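Local coordinates for tRNA(Ile2) 2-agmatinylcytidine synthetase TiaS (Archaeoglobus fulgidus, PDB 4RVZ) that catalyses the ATP-dependent attachment of agmatine to the wobble cytidine of the isoleucine tRNA it modifies, forming 2-agmatinylcytidine and switching its codon specificity from AUG to AUA, at the N-(4-aminobutyl)-2-azidoacetamide site. Numbering follows the deposited sequence.

The N-(4-aminobutyl)-2-azidoacetamide site. Residues 159, 193-194, 203-204, 215, 217, 398-399, 401. With ZNN (N-(4-aminobutyl)-2-azidoacetamide), chain B.
N-(4-aminobutyl)-2-azidoacetamide carries the aminobutyl chain of agmatine, with an azidoacetamide replacing the guanidino group, and it probably occupies the agmatine pocket as an analogue of that substrate. The azide end is packed tightly. Arg217 runs alongside it, its chain bending at chi2 (124°) so that CD lies 3.5 Å from the terminal azide nitrogen N9. The guanidinium presents its edge to the ligand amide: NH1 approaches the carbonyl oxygen O in plane at 2.7 Å, but none of its hydrogens is directed at that oxygen, so the pair is a close approach and not a hydrogen bond. A salt bridge from Arg217 NE to Glu159 OE1 (3.2 Å) probably steadies this head group, while Glu159 OE2, at the tip of an extended chain, borders azide N6. Behind Arg217, Asn194 holds the backbone in both directions: Arg217 N donates in the carbonyl plane to a lone pair of Asn194 OD1 (2.9 Å, 161° at H), and Asn194 ND2 donates to Arg217 O (3.0 Å). The same OD1 lies 3.2 Å from azide N9. An alanine here would remove both bonds and would probably loosen Arg217 and the wall beside the azide tip. Val203, with CG1 anti to the backbone N (chi1 162°), lays that methyl alongside ligand CD, 3.3 Å away. The aminobutyl arm is held more loosely, by van der Waals contact with Ser399, whose CA lies 4.0 Å from ligand CG; about a third of the ligand surface stays unburied. Nearby, Arg401 NH1 forms a salt-bridged hydrogen bond to the syn lone pair of Asp193 OD1, which probably ties the C-terminal segment to the Asp193 loop. The pocket lies between strands 157-163 and 214-218, the loops bearing Asp193 and Val203, and the C-terminal 3-10 helix 398-400.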
loop_
_atom_site.group_PDB
_atom_site.type_symbol
_atom_site.label_atom_id
_atom_site.label_comp_id
_atom_site.label_asym_id
_atom_site.label_seq_id
_atom_site.Cartn_x
_atom_site.Cartn_y
_atom_site.Cartn_z
ATOM N N GLU A 159 5.307 10.555 -7.157
ATOM C CA GLU A 159 6.139 9.544 -7.793
ATOM C C GLU A 159 6.638 10.033 -9.130
ATOM O O GLU A 159 5.863 10.395 -10.010
ATOM C CB GLU A 159 5.424 8.208 -7.954
ATOM C CG GLU A 159 6.381 7.075 -8.325
ATOM C CD GLU A 159 5.782 5.701 -8.090
ATOM O OE1 GLU A 159 4.608 5.646 -7.684
ATOM O OE2 GLU A 159 6.479 4.682 -8.295
ATOM N N ASP A 193 10.743 4.643 0.560
ATOM C CA ASP A 193 10.232 3.399 -0.038
ATOM C C ASP A 193 10.683 3.121 -1.459
ATOM O O ASP A 193 9.896 2.674 -2.282
ATOM C CB ASP A 193 8.701 3.354 0.006
ATOM C CG ASP A 193 8.166 2.890 1.349
ATOM O OD1 ASP A 193 8.917 2.234 2.106
ATOM O OD2 ASP A 193 6.984 3.171 1.637
ATOM N N ASN A 194 11.954 3.370 -1.739
ATOM C CA ASN A 194 12.501 3.159 -3.064
ATOM C C ASN A 194 13.570 2.090 -3.035
ATOM O O ASN A 194 14.269 1.861 -4.016
ATOM C CB ASN A 194 13.076 4.465 -3.573
ATOM C CG ASN A 194 12.017 5.524 -3.732
ATOM O OD1 ASN A 194 10.919 5.245 -4.229
ATOM N ND2 ASN A 194 12.325 6.748 -3.296
ATOM N N VAL A 203 13.501 -1.441 -4.701
ATOM C CA VAL A 203 12.062 -1.620 -4.701
ATOM C C VAL A 203 11.367 -0.906 -5.866
ATOM O O VAL A 203 10.347 -1.370 -6.371
ATOM C CB VAL A 203 11.503 -1.179 -3.316
ATOM C CG1 VAL A 203 10.017 -0.920 -3.362
ATOM C CG2 VAL A 203 11.843 -2.223 -2.265
ATOM N N CYS A 204 11.947 0.204 -6.310
ATOM C CA CYS A 204 11.282 1.086 -7.262
ATOM C C CYS A 204 11.411 0.634 -8.733
ATOM O O CYS A 204 11.216 1.414 -9.663
ATOM C CB CYS A 204 11.783 2.521 -7.071
ATOM S SG CYS A 204 13.567 2.661 -6.921
ATOM N N GLY A 215 9.952 4.020 -10.866
ATOM C CA GLY A 215 9.035 4.998 -10.313
ATOM C C GLY A 215 9.467 5.341 -8.893
ATOM O O GLY A 215 9.309 4.542 -7.969
ATOM N N ARG A 217 9.300 7.337 -5.381
ATOM C CA ARG A 217 8.393 8.063 -4.484
ATOM C C ARG A 217 9.081 9.034 -3.510
ATOM O O ARG A 217 10.167 8.763 -2.981
ATOM C CB ARG A 217 7.520 7.096 -3.692
ATOM C CG ARG A 217 6.287 6.630 -4.400
ATOM C CD ARG A 217 6.279 5.115 -4.443
ATOM N NE ARG A 217 4.951 4.573 -4.697
ATOM C CZ ARG A 217 4.648 3.287 -4.588
ATOM N NH1 ARG A 217 5.584 2.415 -4.239
ATOM N NH2 ARG A 217 3.413 2.872 -4.826
ATOM N N PRO A 398 9.756 -2.631 3.248
ATOM C CA PRO A 398 9.332 -1.890 2.051
ATOM C C PRO A 398 9.081 -2.762 0.804
ATOM O O PRO A 398 8.214 -2.431 0.003
ATOM C CB PRO A 398 10.483 -0.900 1.821
ATOM C CG PRO A 398 11.153 -0.777 3.139
ATOM C CD PRO A 398 11.029 -2.123 3.785
ATOM N N SER A 399 9.792 -3.874 0.659
ATOM C CA SER A 399 9.559 -4.747 -0.488
ATOM C C SER A 399 8.246 -5.520 -0.380
ATOM O O SER A 399 7.888 -6.286 -1.281
ATOM C CB SER A 399 10.732 -5.708 -0.704
ATOM O OG SER A 399 10.978 -6.487 0.452
ATOM N N ARG A 401 5.526 -3.631 0.896
ATOM C CA ARG A 401 4.598 -2.509 1.052
ATOM C C ARG A 401 3.590 -2.453 -0.093
ATOM O O ARG A 401 3.974 -2.497 -1.275
ATOM C CB ARG A 401 5.370 -1.181 1.136
ATOM C CG ARG A 401 4.508 0.060 1.360
ATOM C CD ARG A 401 4.975 0.846 2.585
ATOM N NE ARG A 401 5.192 -0.049 3.722
ATOM C CZ ARG A 401 6.355 -0.221 4.345
ATOM N NH1 ARG A 401 7.432 0.461 3.980
ATOM N NH2 ARG A 401 6.433 -1.079 5.343
HETATM N N ZNN B . 5.863 -6.899 -5.278
HETATM C CA ZNN B . 6.262 -6.194 -4.088
HETATM C CB ZNN B . 6.132 -4.706 -4.013
HETATM C CG ZNN B . 7.317 -3.868 -3.697
HETATM C CD ZNN B . 7.131 -2.390 -3.676
HETATM N NE ZNN B . 6.964 -1.695 -4.922
HETATM C CZ ZNN B . 7.059 -0.259 -4.994
HETATM O O ZNN B . 7.274 0.375 -3.972
HETATM C CO ZNN B . 6.878 0.477 -6.299
HETATM N N6 ZNN B . 7.657 1.646 -6.626
HETATM N N8 ZNN B . 8.268 2.225 -5.735
HETATM N N9 ZNN B . 8.873 2.819 -4.872
#